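Local coordinates for protein AxyAgu115A (Amphibacillus xylanus NBRC 15112, PDB 6NPS) that probably hydrolyses glucuronic acid side groups from glucuronoxylan-type hemicellulose as a family GH115 alpha-glucuronidase, at residues L7-L12 with F47-E52; L21-E26 with D58-H63; R62-Y67 with Q107-A112; F99-Q104 with F153-D158. The protein carries 3 engineered substitutions. All blocks are in the same frame, centred on the assembly; numbering follows the deposited sequence.

Contact 1 of 4, residues L7-L12 with F47-E52; sequences LNQEML and FGYQPE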
# COMPACT_ATOMS: atom_id res chain seq x y z
N LEU A 7 -25.53 -57.21 -30.77
CA LEU A 7 -26.04 -56.12 -31.58
C LEU A 7 -24.92 -55.67 -32.51
O LEU A 7 -23.79 -55.45 -32.05
CB LEU A 7 -26.52 -54.97 -30.70
CG LEU A 7 -27.04 -53.72 -31.42
CD1 LEU A 7 -28.05 -54.07 -32.53
CD2 LEU A 7 -27.68 -52.78 -30.40
N ASN A 8 -25.20 -55.59 -33.81
CA ASN A 8 -24.17 -55.07 -34.71
C ASN A 8 -24.83 -54.25 -35.81
O ASN A 8 -26.06 -54.18 -35.92
CB ASN A 8 -23.27 -56.19 -35.26
CG ASN A 8 -24.00 -57.18 -36.14
OD1 ASN A 8 -24.78 -56.80 -37.01
ND2 ASN A 8 -23.70 -58.47 -35.96
N GLN A 9 -23.97 -53.60 -36.62
CA GLN A 9 -24.45 -52.71 -37.67
C GLN A 9 -25.35 -53.43 -38.67
O GLN A 9 -26.34 -52.85 -39.13
CB GLN A 9 -23.27 -52.10 -38.42
CG GLN A 9 -22.43 -51.15 -37.66
CD GLN A 9 -21.32 -50.62 -38.53
OE1 GLN A 9 -20.77 -51.35 -39.36
NE2 GLN A 9 -20.99 -49.34 -38.38
N GLU A 10 -24.98 -54.65 -39.07
CA GLU A 10 -25.80 -55.43 -40.00
C GLU A 10 -27.23 -55.55 -39.49
O GLU A 10 -28.19 -55.49 -40.27
CB GLU A 10 -25.21 -56.82 -40.20
CG GLU A 10 -23.73 -56.86 -40.48
CD GLU A 10 -23.35 -56.44 -41.90
OE1 GLU A 10 -22.34 -56.97 -42.41
OE2 GLU A 10 -24.05 -55.60 -42.50
N MET A 11 -27.38 -55.72 -38.19
CA MET A 11 -28.70 -55.87 -37.60
C MET A 11 -29.54 -54.61 -37.80
O MET A 11 -30.77 -54.67 -37.79
CB MET A 11 -28.60 -56.20 -36.11
CG MET A 11 -28.54 -57.69 -35.81
SD MET A 11 -27.68 -58.05 -34.27
CE MET A 11 -26.91 -59.62 -34.66
N LEU A 12 -28.87 -53.48 -37.98
CA LEU A 12 -29.57 -52.21 -38.06
C LEU A 12 -29.76 -51.71 -39.49
O LEU A 12 -30.68 -50.91 -39.73
CB LEU A 12 -28.84 -51.14 -37.24
CG LEU A 12 -28.64 -51.45 -35.76
CD1 LEU A 12 -27.55 -50.54 -35.14
CD2 LEU A 12 -29.93 -51.28 -35.00
N PHE A 47 -23.42 -47.03 -33.29
CA PHE A 47 -23.33 -47.89 -34.47
C PHE A 47 -23.45 -47.16 -35.80
O PHE A 47 -23.05 -47.71 -36.84
CB PHE A 47 -24.38 -49.01 -34.38
CG PHE A 47 -24.14 -49.97 -33.24
CD1 PHE A 47 -23.24 -51.01 -33.38
CD2 PHE A 47 -24.76 -49.78 -32.01
CE1 PHE A 47 -23.00 -51.89 -32.30
CE2 PHE A 47 -24.53 -50.63 -30.95
CZ PHE A 47 -23.64 -51.70 -31.10
N GLY A 48 -23.96 -45.93 -35.82
CA GLY A 48 -24.09 -45.19 -37.06
C GLY A 48 -25.37 -45.41 -37.83
O GLY A 48 -25.49 -44.90 -38.95
N TYR A 49 -26.34 -46.15 -37.29
CA TYR A 49 -27.58 -46.41 -38.01
C TYR A 49 -28.74 -46.36 -37.02
O TYR A 49 -28.59 -46.73 -35.85
CB TYR A 49 -27.54 -47.76 -38.75
CG TYR A 49 -26.46 -47.86 -39.83
CD1 TYR A 49 -26.67 -47.33 -41.10
CD2 TYR A 49 -25.25 -48.48 -39.57
CE1 TYR A 49 -25.68 -47.42 -42.10
CE2 TYR A 49 -24.26 -48.56 -40.55
CZ TYR A 49 -24.47 -48.03 -41.81
OH TYR A 49 -23.49 -48.12 -42.78
N GLN A 50 -29.88 -45.90 -37.48
CA GLN A 50 -31.00 -45.65 -36.56
C GLN A 50 -31.73 -46.95 -36.25
O GLN A 50 -32.24 -47.60 -37.18
CB GLN A 50 -31.95 -44.64 -37.18
CG GLN A 50 -33.02 -44.11 -36.24
CD GLN A 50 -34.03 -43.24 -36.97
OE1 GLN A 50 -33.80 -42.80 -38.11
NE2 GLN A 50 -35.17 -42.99 -36.32
N PRO A 51 -31.81 -47.38 -34.99
CA PRO A 51 -32.65 -48.53 -34.65
C PRO A 51 -34.12 -48.16 -34.67
O PRO A 51 -34.51 -46.99 -34.58
CB PRO A 51 -32.22 -48.90 -33.23
CG PRO A 51 -31.80 -47.60 -32.65
CD PRO A 51 -31.14 -46.83 -33.79
N GLU A 52 -34.96 -49.18 -34.79
CA GLU A 52 -36.40 -48.98 -34.84
C GLU A 52 -37.19 -49.84 -33.85
O GLU A 52 -36.88 -51.02 -33.63
CB GLU A 52 -36.92 -49.21 -36.26
CG GLU A 52 -37.67 -48.03 -36.84
CD GLU A 52 -38.81 -47.56 -35.95
OE1 GLU A 52 -39.93 -47.39 -36.46
OE2 GLU A 52 -38.57 -47.37 -34.74
O HOH W 1 -21.41 -50.56 -42.57
O HOH W 2 -32.68 -50.23 -37.96

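Contact 2 of 4, residues L21-E26 with D58-H63; sequences LFYQEE and DMLSRH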
# COMPACT_ATOMS: atom_id res chain seq x y z
N LEU A 21 -35.43 -53.48 -33.48
CA LEU A 21 -34.62 -53.80 -32.32
C LEU A 21 -35.42 -53.73 -31.02
O LEU A 21 -35.32 -54.63 -30.17
CB LEU A 21 -33.43 -52.84 -32.25
CG LEU A 21 -32.58 -53.03 -31.01
CD1 LEU A 21 -31.93 -54.45 -31.05
CD2 LEU A 21 -31.53 -51.92 -30.95
N PHE A 22 -36.17 -52.64 -30.82
CA PHE A 22 -36.88 -52.38 -29.57
C PHE A 22 -38.34 -52.76 -29.72
O PHE A 22 -38.94 -52.55 -30.78
CB PHE A 22 -36.81 -50.90 -29.17
CG PHE A 22 -35.49 -50.50 -28.56
CD1 PHE A 22 -34.40 -50.29 -29.35
CD2 PHE A 22 -35.36 -50.34 -27.18
CE1 PHE A 22 -33.19 -49.91 -28.81
CE2 PHE A 22 -34.14 -49.96 -26.62
CZ PHE A 22 -33.05 -49.77 -27.45
N TYR A 23 -38.90 -53.29 -28.65
CA TYR A 23 -40.30 -53.65 -28.59
C TYR A 23 -41.04 -52.58 -27.80
O TYR A 23 -40.52 -52.10 -26.79
CB TYR A 23 -40.47 -55.01 -27.95
CG TYR A 23 -41.93 -55.44 -27.81
CD1 TYR A 23 -42.75 -55.55 -28.92
CD2 TYR A 23 -42.47 -55.71 -26.56
CE1 TYR A 23 -44.09 -55.93 -28.80
CE2 TYR A 23 -43.82 -56.11 -26.42
CZ TYR A 23 -44.61 -56.21 -27.54
OH TYR A 23 -45.93 -56.60 -27.40
N GLN A 24 -42.22 -52.19 -28.26
CA GLN A 24 -42.95 -51.09 -27.63
C GLN A 24 -44.32 -51.57 -27.18
O GLN A 24 -45.04 -52.23 -27.94
CB GLN A 24 -43.09 -49.93 -28.62
CG GLN A 24 -43.16 -48.56 -27.98
CD GLN A 24 -42.97 -47.44 -29.01
OE1 GLN A 24 -43.90 -47.12 -29.76
NE2 GLN A 24 -41.77 -46.87 -29.06
N GLU A 25 -44.69 -51.26 -25.94
CA GLU A 25 -45.99 -51.67 -25.42
C GLU A 25 -46.88 -50.45 -25.20
O GLU A 25 -46.43 -49.42 -24.68
CB GLU A 25 -45.87 -52.46 -24.11
CG GLU A 25 -45.30 -53.86 -24.27
CD GLU A 25 -45.22 -54.63 -22.94
OE1 GLU A 25 -45.88 -55.69 -22.81
OE2 GLU A 25 -44.49 -54.16 -22.03
N GLU A 26 -48.14 -50.58 -25.62
CA GLU A 26 -49.17 -49.61 -25.28
C GLU A 26 -49.26 -49.32 -23.78
O GLU A 26 -49.50 -48.17 -23.40
CB GLU A 26 -50.52 -50.15 -25.79
CG GLU A 26 -51.49 -49.09 -26.22
CD GLU A 26 -52.46 -48.66 -25.12
OE1 GLU A 26 -53.31 -47.80 -25.42
OE2 GLU A 26 -52.37 -49.15 -23.97
N ASP A 58 -44.17 -59.93 -34.12
CA ASP A 58 -43.59 -60.63 -35.25
C ASP A 58 -42.63 -59.77 -36.05
O ASP A 58 -41.97 -60.28 -36.96
CB ASP A 58 -44.70 -61.15 -36.15
CG ASP A 58 -45.33 -62.41 -35.61
OD1 ASP A 58 -44.57 -63.35 -35.28
OD2 ASP A 58 -46.58 -62.46 -35.51
N MET A 59 -42.52 -58.49 -35.72
CA MET A 59 -41.62 -57.58 -36.43
C MET A 59 -40.29 -57.34 -35.71
O MET A 59 -39.49 -56.51 -36.13
CB MET A 59 -42.32 -56.25 -36.70
CG MET A 59 -43.72 -56.38 -37.26
SD MET A 59 -43.74 -56.45 -39.06
CE MET A 59 -43.11 -54.82 -39.47
N LEU A 60 -40.05 -58.07 -34.62
CA LEU A 60 -38.85 -57.88 -33.83
C LEU A 60 -37.67 -58.56 -34.52
O LEU A 60 -37.83 -59.47 -35.33
CB LEU A 60 -39.03 -58.47 -32.43
CG LEU A 60 -39.99 -57.70 -31.52
CD1 LEU A 60 -40.25 -58.46 -30.22
CD2 LEU A 60 -39.30 -56.35 -31.24
N SER A 61 -36.48 -58.09 -34.18
CA SER A 61 -35.27 -58.71 -34.68
C SER A 61 -35.02 -60.03 -33.94
O SER A 61 -35.52 -60.26 -32.84
CB SER A 61 -34.10 -57.73 -34.51
OG SER A 61 -32.86 -58.38 -34.30
N ARG A 62 -34.23 -60.92 -34.56
CA ARG A 62 -33.84 -62.14 -33.86
C ARG A 62 -33.20 -61.87 -32.50
O ARG A 62 -33.39 -62.66 -31.57
CB ARG A 62 -32.91 -62.97 -34.74
CG ARG A 62 -33.59 -63.49 -36.00
CD ARG A 62 -32.63 -63.49 -37.18
NE ARG A 62 -33.29 -63.26 -38.47
CZ ARG A 62 -33.60 -64.21 -39.35
NH1 ARG A 62 -33.31 -65.48 -39.11
NH2 ARG A 62 -34.20 -63.88 -40.49
N HIS A 63 -32.48 -60.75 -32.34
CA HIS A 63 -31.99 -60.27 -31.04
C HIS A 63 -32.68 -58.94 -30.75
O HIS A 63 -32.56 -57.99 -31.53
CB HIS A 63 -30.46 -60.09 -31.02
CG HIS A 63 -29.69 -61.36 -31.24
ND1 HIS A 63 -28.35 -61.49 -30.93
CD2 HIS A 63 -30.07 -62.56 -31.74
CE1 HIS A 63 -27.94 -62.71 -31.24
NE2 HIS A 63 -28.96 -63.38 -31.73

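Contact 3 of 4, residues R62-Y67 with Q107-A112; sequences RHAVLY and QGVEKA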
# COMPACT_ATOMS: atom_id res chain seq x y z
N ARG A 62 -34.23 -60.92 -34.56
CA ARG A 62 -33.84 -62.14 -33.86
C ARG A 62 -33.20 -61.87 -32.50
O ARG A 62 -33.39 -62.66 -31.57
CB ARG A 62 -32.91 -62.97 -34.74
CG ARG A 62 -33.59 -63.49 -36.00
CD ARG A 62 -32.63 -63.49 -37.18
NE ARG A 62 -33.29 -63.26 -38.47
CZ ARG A 62 -33.60 -64.21 -39.35
NH1 ARG A 62 -33.31 -65.48 -39.11
NH2 ARG A 62 -34.20 -63.88 -40.49
N HIS A 63 -32.48 -60.75 -32.34
CA HIS A 63 -31.99 -60.27 -31.04
C HIS A 63 -32.68 -58.94 -30.75
O HIS A 63 -32.56 -57.99 -31.53
CB HIS A 63 -30.46 -60.09 -31.02
CG HIS A 63 -29.69 -61.36 -31.24
ND1 HIS A 63 -28.35 -61.49 -30.93
CD2 HIS A 63 -30.07 -62.56 -31.74
CE1 HIS A 63 -27.94 -62.71 -31.24
NE2 HIS A 63 -28.96 -63.38 -31.73
N ALA A 64 -33.38 -58.87 -29.62
CA ALA A 64 -34.29 -57.77 -29.36
C ALA A 64 -34.06 -57.24 -27.95
O ALA A 64 -33.53 -57.94 -27.09
CB ALA A 64 -35.76 -58.22 -29.55
N VAL A 65 -34.45 -55.98 -27.74
CA VAL A 65 -34.37 -55.32 -26.44
C VAL A 65 -35.81 -55.21 -25.94
O VAL A 65 -36.66 -54.65 -26.62
CB VAL A 65 -33.70 -53.95 -26.53
CG1 VAL A 65 -33.82 -53.22 -25.20
CG2 VAL A 65 -32.20 -54.06 -26.97
N LEU A 66 -36.09 -55.81 -24.78
CA LEU A 66 -37.44 -55.87 -24.21
C LEU A 66 -37.39 -55.17 -22.86
O LEU A 66 -36.74 -55.66 -21.93
CB LEU A 66 -37.92 -57.31 -24.07
CG LEU A 66 -37.86 -58.21 -25.32
CD1 LEU A 66 -38.29 -59.65 -25.01
CD2 LEU A 66 -38.72 -57.65 -26.42
N TYR A 67 -38.06 -54.02 -22.75
CA TYR A 67 -38.01 -53.21 -21.54
C TYR A 67 -39.43 -52.96 -21.01
O TYR A 67 -40.42 -53.06 -21.74
CB TYR A 67 -37.31 -51.88 -21.81
CG TYR A 67 -38.11 -50.92 -22.67
CD1 TYR A 67 -37.99 -50.93 -24.05
CD2 TYR A 67 -39.02 -50.02 -22.08
CE1 TYR A 67 -38.73 -50.08 -24.84
CE2 TYR A 67 -39.78 -49.16 -22.86
CZ TYR A 67 -39.62 -49.19 -24.23
OH TYR A 67 -40.35 -48.33 -25.02
N GLN A 107 -41.75 -66.11 -29.93
CA GLN A 107 -41.55 -66.63 -31.28
C GLN A 107 -40.87 -65.58 -32.17
O GLN A 107 -41.23 -64.40 -32.14
CB GLN A 107 -42.87 -67.05 -31.89
CG GLN A 107 -42.72 -68.23 -32.83
CD GLN A 107 -42.82 -69.57 -32.11
OE1 GLN A 107 -43.92 -70.08 -31.86
NE2 GLN A 107 -41.67 -70.15 -31.77
N GLY A 108 -39.89 -66.03 -32.95
CA GLY A 108 -39.13 -65.14 -33.81
C GLY A 108 -37.93 -64.47 -33.17
O GLY A 108 -37.02 -64.04 -33.90
N VAL A 109 -37.89 -64.36 -31.84
CA VAL A 109 -36.78 -63.75 -31.11
C VAL A 109 -35.91 -64.86 -30.52
O VAL A 109 -36.38 -65.66 -29.70
CB VAL A 109 -37.30 -62.79 -30.03
CG1 VAL A 109 -36.17 -62.05 -29.33
CG2 VAL A 109 -38.22 -61.77 -30.64
N GLU A 110 -34.63 -64.90 -30.92
CA GLU A 110 -33.67 -65.90 -30.43
C GLU A 110 -33.03 -65.51 -29.10
O GLU A 110 -32.80 -66.37 -28.25
CB GLU A 110 -32.59 -66.14 -31.48
CG GLU A 110 -33.17 -66.59 -32.82
CD GLU A 110 -32.13 -66.78 -33.91
OE1 GLU A 110 -31.13 -67.48 -33.67
OE2 GLU A 110 -32.32 -66.23 -35.03
N LYS A 111 -32.70 -64.24 -28.92
CA LYS A 111 -32.10 -63.72 -27.70
C LYS A 111 -32.69 -62.36 -27.45
O LYS A 111 -33.00 -61.63 -28.40
CB LYS A 111 -30.55 -63.56 -27.75
CG LYS A 111 -29.75 -64.80 -28.08
CD LYS A 111 -29.87 -65.88 -27.00
CE LYS A 111 -29.19 -65.49 -25.69
NZ LYS A 111 -28.91 -66.72 -24.86
N ALA A 112 -32.85 -62.01 -26.19
CA ALA A 112 -33.31 -60.68 -25.84
C ALA A 112 -32.57 -60.20 -24.60
O ALA A 112 -32.24 -60.98 -23.70
CB ALA A 112 -34.83 -60.63 -25.60

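Contact 4 of 4, residues F99-Q104 with F153-D158; sequences FQVVDQ and FSLKGD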
# COMPACT_ATOMS: atom_id res chain seq x y z
N PHE A 99 -31.53 -56.51 -15.37
CA PHE A 99 -30.90 -56.31 -16.67
C PHE A 99 -30.39 -57.71 -17.02
O PHE A 99 -29.40 -58.18 -16.45
CB PHE A 99 -29.78 -55.27 -16.54
CG PHE A 99 -29.13 -54.85 -17.83
CD1 PHE A 99 -29.54 -53.69 -18.49
CD2 PHE A 99 -28.04 -55.58 -18.33
CE1 PHE A 99 -28.90 -53.27 -19.66
CE2 PHE A 99 -27.38 -55.18 -19.50
CZ PHE A 99 -27.81 -54.02 -20.17
N GLN A 100 -31.10 -58.43 -17.89
CA GLN A 100 -30.85 -59.85 -18.02
C GLN A 100 -31.02 -60.29 -19.47
O GLN A 100 -32.01 -59.92 -20.11
CB GLN A 100 -31.79 -60.65 -17.11
CG GLN A 100 -31.52 -62.12 -17.13
CD GLN A 100 -32.42 -62.89 -16.19
OE1 GLN A 100 -33.32 -62.33 -15.57
NE2 GLN A 100 -32.18 -64.20 -16.08
N VAL A 101 -30.09 -61.14 -19.95
CA VAL A 101 -30.22 -61.75 -21.28
C VAL A 101 -30.97 -63.05 -21.12
O VAL A 101 -30.72 -63.82 -20.18
CB VAL A 101 -28.84 -61.97 -21.93
CG1 VAL A 101 -28.96 -62.77 -23.21
CG2 VAL A 101 -28.15 -60.64 -22.18
N VAL A 102 -31.91 -63.32 -22.05
CA VAL A 102 -32.79 -64.47 -21.95
C VAL A 102 -32.88 -65.13 -23.32
O VAL A 102 -32.78 -64.48 -24.37
CB VAL A 102 -34.20 -64.07 -21.44
CG1 VAL A 102 -34.15 -63.56 -19.98
CG2 VAL A 102 -34.76 -63.01 -22.33
N ASP A 103 -33.05 -66.44 -23.31
CA ASP A 103 -33.00 -67.27 -24.50
C ASP A 103 -34.43 -67.54 -24.96
O ASP A 103 -35.30 -67.86 -24.14
CB ASP A 103 -32.26 -68.58 -24.19
CG ASP A 103 -31.59 -69.20 -25.40
OD1 ASP A 103 -31.75 -68.67 -26.52
OD2 ASP A 103 -30.90 -70.23 -25.24
N GLN A 104 -34.66 -67.40 -26.27
CA GLN A 104 -35.93 -67.74 -26.91
C GLN A 104 -37.17 -67.19 -26.19
O GLN A 104 -38.11 -67.93 -25.90
CB GLN A 104 -36.04 -69.25 -27.06
CG GLN A 104 -34.90 -69.90 -27.82
CD GLN A 104 -35.01 -69.71 -29.33
OE1 GLN A 104 -36.03 -69.22 -29.82
NE2 GLN A 104 -33.96 -70.08 -30.06
N PHE A 153 -21.40 -55.44 -30.47
CA PHE A 153 -21.53 -55.39 -29.02
C PHE A 153 -22.09 -56.74 -28.59
O PHE A 153 -22.96 -57.28 -29.28
CB PHE A 153 -22.45 -54.24 -28.60
CG PHE A 153 -22.95 -54.32 -27.18
CD1 PHE A 153 -22.14 -53.94 -26.13
CD2 PHE A 153 -24.25 -54.75 -26.90
CE1 PHE A 153 -22.57 -54.01 -24.83
CE2 PHE A 153 -24.71 -54.81 -25.60
CZ PHE A 153 -23.87 -54.44 -24.56
N SER A 154 -21.57 -57.31 -27.51
CA SER A 154 -22.13 -58.59 -27.08
C SER A 154 -22.23 -58.66 -25.57
O SER A 154 -21.47 -58.00 -24.86
CB SER A 154 -21.32 -59.77 -27.59
OG SER A 154 -21.29 -59.75 -28.99
N LEU A 155 -23.18 -59.47 -25.10
CA LEU A 155 -23.32 -59.83 -23.70
C LEU A 155 -23.46 -61.33 -23.63
O LEU A 155 -24.13 -61.92 -24.48
CB LEU A 155 -24.54 -59.19 -23.04
CG LEU A 155 -24.74 -57.67 -22.99
CD1 LEU A 155 -26.21 -57.35 -22.65
CD2 LEU A 155 -23.83 -57.05 -21.95
N LYS A 156 -22.85 -61.94 -22.62
CA LYS A 156 -22.94 -63.39 -22.45
C LYS A 156 -24.41 -63.82 -22.37
O LYS A 156 -25.28 -63.07 -21.92
CB LYS A 156 -22.16 -63.81 -21.20
CG LYS A 156 -22.09 -65.31 -20.99
CD LYS A 156 -20.97 -65.97 -21.82
CE LYS A 156 -20.47 -67.26 -21.16
NZ LYS A 156 -19.35 -67.90 -21.92
N GLY A 157 -24.68 -65.04 -22.83
CA GLY A 157 -26.05 -65.52 -22.92
C GLY A 157 -26.79 -65.61 -21.59
O GLY A 157 -28.03 -65.71 -21.59
N ASP A 158 -26.08 -65.60 -20.47
CA ASP A 158 -26.71 -65.61 -19.15
C ASP A 158 -26.37 -64.36 -18.35
O ASP A 158 -26.41 -64.39 -17.11
CB ASP A 158 -26.33 -66.86 -18.37
CG ASP A 158 -24.83 -67.01 -18.20
OD1 ASP A 158 -24.07 -66.20 -18.79
OD2 ASP A 158 -24.39 -67.94 -17.49
O HOH W 3 -29.05 -65.43 -16.32

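Contact 1 of 4, residues L7-L12 with F47-E52
In the N-terminal alpha/beta region, the short, weakly bonded helix at about 9-12 that follows strand 5-8 packs against the end of helix 30-47 and the loop leading to strand 53-54. Asn-8 N-caps the short helix, its OD1 accepting from Met-11 N at 3.1 Å. Leu-12 and Phe-47 carry much of the apolar contact: with CG anti to the carbonyl carbon (chi1 -58°), Leu-12 sends CD1 to Phe-47 CB at 3.6 Å and CD2 to Pro-51 CB at 3.7 Å, while its CB meets Tyr-49 CB. The Leu-12 and Phe-47 side chains cross nearly at a right angle. Leu-7, CG anti to the backbone N, brings CD2 obliquely to Phe-47 CE2 at 3.9 Å. Gln-9 runs out extended, which lets NE2 donate to Phe-47 O at 3.0 Å, close to the amide plane and in the carbonyl plane; the same NE2 lies at the edge of the Tyr-49 ring. An alanine at Gln-9 would lose this donor and would probably loosen the hold on the helix end, where Gly-48 breaks away with positive phi. Beside Pro-51, a water donates to both Leu-12 O and Gln-50 O, each at 2.8 Å.

Contact 2 of 4, residues L21-E26 with D58-H63
Both segments turn corners, at Leu-21 and Phe-22 in the first and at Arg-62 and His-63 in the second, and their backbones come nearest at Leu-21 and Ser-61, with CA atoms 5.5 Å apart. The short strand 60-61 follows a 3-10 turn, and Met-59 and Ser-61 form backbone hydrogen bonds with Ala-20, just before Leu-21. Leu-60 makes the main side-chain contact. Its CG stands anti to the carbonyl carbon (chi1 -71°), and the side chain crosses Tyr-23 obliquely. Leu-60 CD2 touches Tyr-23 CB at 3.7 Å and Phe-22 O at 3.8 Å, and Leu-60 CD1 lies 4.1 Å from Tyr-23 CD1. Tyr-23 holds CG anti to its backbone N, and its hydroxyl is hydrogen-bonded to Arg-57. An alanine at Leu-60 would remove both methyls and would probably leave the CB of Tyr-23 less tightly packed. At the other end, Leu-21 CD1 rests 3.6 Å from His-63 O. His-63 O also accepts from Ser-61 OG at 2.8 Å, the hydroxyl approaching from above the carbonyl plane and bridging the corner within its own segment. His-63 ND1 is hydrogen-bonded to Thr-6 N. The contact is buried packing of leucine methyls against Tyr-23 and backbone carbonyls in the N-terminal alpha/beta region, where strand 20-23, paired in parallel with strand 53-54, meets the chain about to enter strand 64-69.

Contact 3 of 4, residues R62-Y67 with Q107-A112
Strands 64-69 and 109-117 pair in parallel at the start of their run through a mixed four-stranded sheet, with His-63 bridged to Lys-111 and Ala-64 to Ala-112. The carbonyl of Arg-62 is gripped twice: Glu-110 N donates to Arg-62 O at 2.6 Å along a lone pair, and Lys-111 N donates to the same oxygen at 3.2 Å, more nearly straight (165° at the hydrogen). Such forked acceptance lets one oxygen satisfy two successive amides where the chain turns a corner at Glu-110. Farther along, Lys-111 O accepts from Ala-64 N at 3.0 Å and also takes a CA-H...O contact from His-63. The polar ends of the side chains find other partners. That of His-63 is held outside the two segments, while Lys-111 NZ has a weak hydrogen bond to Met-3 O and a long, weak ion pair with Asp-103. Lys-111 bends at chi2 and chi3, and its CB sits over the centre of one His-63 ring face, 4.1 Å from the centroid, a CH-pi contact. Glu-110 lies alongside Arg-62 with OE2 beside the aliphatic part of the arginine; the guanidinium and carboxylate planes are 67° apart, and Arg-62 NH1 to Glu-110 OE2 is 4.3 Å, too long for a salt bridge, though the opposite charges probably still attract. On the sheet face bearing Ala-64 and Ala-112 the packing is apolar: Ala-64 CB meets Val-109 CG1, and Leu-66 CD1 touches Ala-112 CB at 3.6 Å.

Contact 4 of 4, residues F99-Q104 with F153-D158
Val-101 points toward the chain leaving strand 152-155 and spreads its branches over three successive residues. Val-101 CG1, anti to the backbone N (chi1 172°), reaches Gly-157 O at 3.5 Å; Val-101 CB lies 3.7 Å from Lys-156 O; and Val-101 CG2, anti to the carbonyl carbon, meets Leu-155 CD1 at 3.8 Å. The valine and leucine side chains cross obliquely. Leu-155 keeps CG anti to its own carbonyl carbon (chi1 -59°), which aims CD1 into the angle between Val-101 and Phe-99. There Leu-155 CD1 approaches Phe-99 CE2 at 4.0 Å, the two side chains crossing at about a right angle. Phe-99 has CG anti to its backbone N and swings its ring along to this methyl. Direct contact is thus apolar or made to backbone carbonyls, and the polar link runs through a water that donates to Asp-158 O at 2.9 Å and accepts a weak bond from Gln-100 NE2. Beyond the segments, Phe-99 packs edge-to-face with His-129 and touches Leu-130 and Lys-133, so helix 120-133 adjoins the leucine-phenylalanine cluster. Strand 97-106 continues the sheet between strands 109-117 and 160-162, while strand 152-155 pairs separately with strand 5-8, whose Phe-5 also reaches Val-101.

How the contacts relate
All four contacts lie in the N-terminal region, about 39 to 44 Å from the centre of the chain. Contacts 2 and 3 are closest, centres about 7 Å apart, and share Arg-62 and His-63, where strand 60-61 hands over to strand 64-69. Contacts 3 and 4, centres about 10 Å apart, meet through neighbouring strands 109-117 and 97-106. Contact 1 touches contact 2 through Leu-21 and contact 4 through paired strands 5-8 and 152-155. Along the chain, contacts 1 and 2 interleave, as do 3 and 4, while contact 4 opens after contacts 1 and 2 have closed. Successive segments thereby knit the N-terminal strands together; in the chain these come before the eight-stranded parallel sheet that starts with strand 170-174.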